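Local coordinates for platelet aggregation factor Sm-hPAF (Streptococcus mitis, PDB 4GWI), which binds fucosylated Lewis glycans through this F-type lectin domain of lectinolysin, a toxin that probably forms pores in cholesterol-containing host membranes, at residues F87-L92 and L113-T118. The protein carries 2 engineered substitutions. Residues are numbered along the deposited sequence; the frame is centred on the assembly and turned at random.
Sequences FDVVLL and LEVFFT
Strands 87-92 and 113-117 belong to the two opposing sheets and run in roughly the same direction, crossing at -40°; the 9.7 Å between their axes is too wide for backbone pairing, so they meet mainly through side chains, with no hydrogen bond between them. Phe117 and Leu91 make the tightest meeting. With CG anti to its carbonyl carbon, Phe117 presents one ring face to Leu91, whose CD1 sits 3.6 Å from the ring centroid in a CH-pi contact only 15° off the ring normal. Val89 fits against the rim of the same ring, its CG1 4.0 Å from Phe117 CZ and its backbone O in plane at the edge, while CG2 meets Val115 CG2 tip to tip at 4.2 Å. At the far end Phe87 takes the crowded rotamer, CG between the backbone N and the carbonyl carbon (chi1 62°), which brings CZ to within 3.7 Å of Leu113 CD2 at the ring edge. The side chains of the row are all apolar and largely buried, part of the core of the F-type lectin beta-sandwich. Strand 87-92 lies between 124-129 and 98-104, and 113-117 pairs with 64-74, whose Val67 touches Leu91 and Leu72 touches Phe87.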
ATOM      1  N   PHE A  87      -5.680   7.208   6.828  1.00 21.97           N
ATOM      2  CA  PHE A  87      -4.404   6.532   6.720  1.00 20.80           C
ATOM      3  C   PHE A  87      -3.380   7.411   6.043  1.00 21.94           C
ATOM      4  O   PHE A  87      -3.713   8.370   5.328  1.00 21.76           O
ATOM      5  CB  PHE A  87      -4.521   5.191   5.914  1.00 21.01           C
ATOM      6  CG  PHE A  87      -4.964   5.356   4.484  1.00 19.98           C
ATOM      7  CD1 PHE A  87      -6.301   5.452   4.137  1.00 21.47           C
ATOM      8  CD2 PHE A  87      -4.002   5.472   3.458  1.00 21.47           C
ATOM      9  CE1 PHE A  87      -6.731   5.633   2.829  1.00 21.78           C
ATOM     10  CE2 PHE A  87      -4.423   5.644   2.183  1.00 20.64           C
ATOM     11  CZ  PHE A  87      -5.734   5.668   1.816  1.00 22.01           C
ATOM     12  N   ASP A  88      -2.119   7.052   6.235  1.00 20.87           N
ATOM     13  CA  ASP A  88      -1.018   7.750   5.540  1.00 21.02           C
ATOM     14  C   ASP A  88      -0.352   6.800   4.552  1.00 19.29           C
ATOM     15  O   ASP A  88      -0.318   5.556   4.747  1.00 20.51           O
ATOM     16  CB  ASP A  88       0.114   8.159   6.505  1.00 21.55           C
ATOM     17  CG  ASP A  88      -0.267   9.310   7.497  1.00 25.92           C
ATOM     18  OD1 ASP A  88       0.403   9.380   8.570  1.00 29.88           O
ATOM     19  OD2 ASP A  88      -1.200  10.022   7.243  1.00 29.11           O
ATOM     20  N   VAL A  89       0.162   7.353   3.482  1.00 18.31           N
ATOM     21  CA  VAL A  89       1.132   6.638   2.554  1.00 17.45           C
ATOM     22  C   VAL A  89       2.462   7.313   2.786  1.00 19.60           C
ATOM     23  O   VAL A  89       2.578   8.571   2.668  1.00 20.27           O
ATOM     24  CB  VAL A  89       0.669   6.744   1.106  1.00 19.08           C
ATOM     25  CG1 VAL A  89       1.631   5.997   0.145  1.00 19.46           C
ATOM     26  CG2 VAL A  89      -0.757   6.146   0.963  1.00 19.66           C
ATOM     27  N   VAL A  90       3.471   6.523   3.072  1.00 19.33           N
ATOM     28  CA  VAL A  90       4.762   7.032   3.551  1.00 19.06           C
ATOM     29  C   VAL A  90       5.839   6.459   2.671  1.00 20.48           C
ATOM     30  O   VAL A  90       5.841   5.266   2.254  1.00 21.44           O
ATOM     31  CB  VAL A  90       5.034   6.537   4.988  1.00 19.60           C
ATOM     32  CG1 VAL A  90       6.222   7.295   5.577  1.00 22.29           C
ATOM     33  CG2 VAL A  90       3.813   6.804   5.873  1.00 22.45           C
ATOM     34  N   LEU A  91       6.807   7.319   2.321  1.00 17.72           N
ATOM     35  CA  LEU A  91       8.007   6.857   1.649  1.00 18.30           C
ATOM     36  C   LEU A  91       9.185   6.948   2.623  1.00 19.20           C
ATOM     37  O   LEU A  91       9.294   7.970   3.300  1.00 18.26           O
ATOM     38  CB  LEU A  91       8.323   7.702   0.426  1.00 18.32           C
ATOM     39  CG  LEU A  91       7.251   7.786  -0.716  1.00 18.22           C
ATOM     40  CD1 LEU A  91       7.786   8.591  -1.884  1.00 20.38           C
ATOM     41  CD2 LEU A  91       6.897   6.328  -1.092  1.00 20.71           C
ATOM     42  N   LEU A  92      10.004   5.933   2.689  1.00 18.76           N
ATOM     43  CA  LEU A  92      11.163   5.922   3.614  1.00 18.40           C
ATOM     44  C   LEU A  92      12.422   5.731   2.788  1.00 23.15           C
ATOM     45  O   LEU A  92      12.469   5.014   1.787  1.00 19.85           O
ATOM     46  CB  LEU A  92      11.118   4.756   4.613  1.00 20.13           C
ATOM     47  CG  LEU A  92       9.823   4.565   5.339  1.00 21.69           C
ATOM     48  CD1 LEU A  92      10.146   3.371   6.279  1.00 23.60           C
ATOM     49  CD2 LEU A  92       9.500   5.764   6.164  1.00 23.45           C
ATOM     50  N   LEU A 113      -6.823   4.226  -5.382  1.00 21.62           N
ATOM     51  CA  LEU A 113      -6.347   5.617  -5.027  1.00 23.04           C
ATOM     52  C   LEU A 113      -5.025   5.775  -5.708  1.00 21.56           C
ATOM     53  O   LEU A 113      -4.092   4.953  -5.544  1.00 20.06           O
ATOM     54  CB  LEU A 113      -6.192   5.790  -3.503  1.00 23.14           C
ATOM     55  CG  LEU A 113      -5.479   7.111  -3.119  1.00 24.40           C
ATOM     56  CD1 LEU A 113      -6.338   8.305  -3.546  1.00 28.63           C
ATOM     57  CD2 LEU A 113      -5.180   7.099  -1.593  1.00 23.84           C
ATOM     58  N   GLU A 114      -4.832   6.852  -6.480  1.00 21.48           N
ATOM     59  CA  GLU A 114      -3.525   7.126  -7.053  1.00 19.57           C
ATOM     60  C   GLU A 114      -2.860   8.258  -6.253  1.00 21.62           C
ATOM     61  O   GLU A 114      -3.461   9.359  -6.040  1.00 25.94           O
ATOM     62  CB  GLU A 114      -3.654   7.685  -8.512  1.00 25.09           C
ATOM     63  CG  GLU A 114      -4.098   6.532  -9.472  1.00 30.70           C
ATOM     64  CD  GLU A 114      -4.161   6.947 -10.936  1.00 37.76           C
ATOM     65  OE1 GLU A 114      -4.246   8.152 -11.228  1.00 39.86           O
ATOM     66  OE2 GLU A 114      -4.124   6.029 -11.773  1.00 47.06           O
ATOM     67  N   VAL A 115      -1.672   7.945  -5.733  1.00 20.14           N
ATOM     68  CA  VAL A 115      -0.957   8.959  -4.877  1.00 19.33           C
ATOM     69  C   VAL A 115       0.266   9.377  -5.664  1.00 18.80           C
ATOM     70  O   VAL A 115       1.087   8.573  -6.126  1.00 20.30           O
ATOM     71  CB  VAL A 115      -0.523   8.247  -3.590  1.00 18.88           C
ATOM     72  CG1 VAL A 115       0.137   9.328  -2.680  1.00 19.72           C
ATOM     73  CG2 VAL A 115      -1.694   7.598  -2.865  1.00 21.68           C
ATOM     74  N   PHE A 116       0.431  10.688  -5.867  1.00 19.55           N
ATOM     75  CA  PHE A 116       1.567  11.189  -6.640  1.00 19.94           C
ATOM     76  C   PHE A 116       2.633  11.834  -5.745  1.00 18.56           C
ATOM     77  O   PHE A 116       2.216  12.583  -4.844  1.00 22.13           O
ATOM     78  CB  PHE A 116       1.053  12.226  -7.665  1.00 21.43           C
ATOM     79  CG  PHE A 116       0.205  11.559  -8.763  1.00 24.39           C
ATOM     80  CD1 PHE A 116       0.870  11.048  -9.845  1.00 31.61           C
ATOM     81  CD2 PHE A 116      -1.180  11.519  -8.629  1.00 29.92           C
ATOM     82  CE1 PHE A 116       0.137  10.416 -10.880  1.00 38.50           C
ATOM     83  CE2 PHE A 116      -1.928  10.868  -9.689  1.00 27.19           C
ATOM     84  CZ  PHE A 116      -1.225  10.346 -10.758  1.00 30.31           C
ATOM     85  N   PHE A 117       3.894  11.437  -5.961  1.00 19.81           N
ATOM     86  CA  PHE A 117       4.997  12.037  -5.185  1.00 19.30           C
ATOM     87  C   PHE A 117       5.890  12.832  -6.066  1.00 19.99           C
ATOM     88  O   PHE A 117       6.015  12.548  -7.247  1.00 23.27           O
ATOM     89  CB  PHE A 117       5.772  10.921  -4.540  1.00 20.38           C
ATOM     90  CG  PHE A 117       5.050  10.314  -3.338  1.00 20.31           C
ATOM     91  CD1 PHE A 117       5.015  10.895  -2.114  1.00 19.65           C
ATOM     92  CD2 PHE A 117       4.323   9.096  -3.496  1.00 21.59           C
ATOM     93  CE1 PHE A 117       4.374  10.355  -0.984  1.00 22.46           C
ATOM     94  CE2 PHE A 117       3.702   8.550  -2.377  1.00 21.96           C
ATOM     95  CZ  PHE A 117       3.665   9.152  -1.135  1.00 22.11           C
ATOM     96  N   THR A 118       6.502  13.901  -5.461  1.00 20.52           N
ATOM     97  CA  THR A 118       7.296  14.835  -6.316  1.00 20.70           C
ATOM     98  C   THR A 118       8.732  14.377  -6.384  1.00 21.32           C
ATOM     99  O   THR A 118       9.598  14.788  -5.568  1.00 23.42           O
ATOM    100  CB  THR A 118       7.214  16.233  -5.749  1.00 19.21           C
ATOM    101  OG1 THR A 118       5.822  16.598  -5.536  1.00 22.77           O
ATOM    102  CG2 THR A 118       7.800  17.224  -6.741  1.00 22.11           C
TER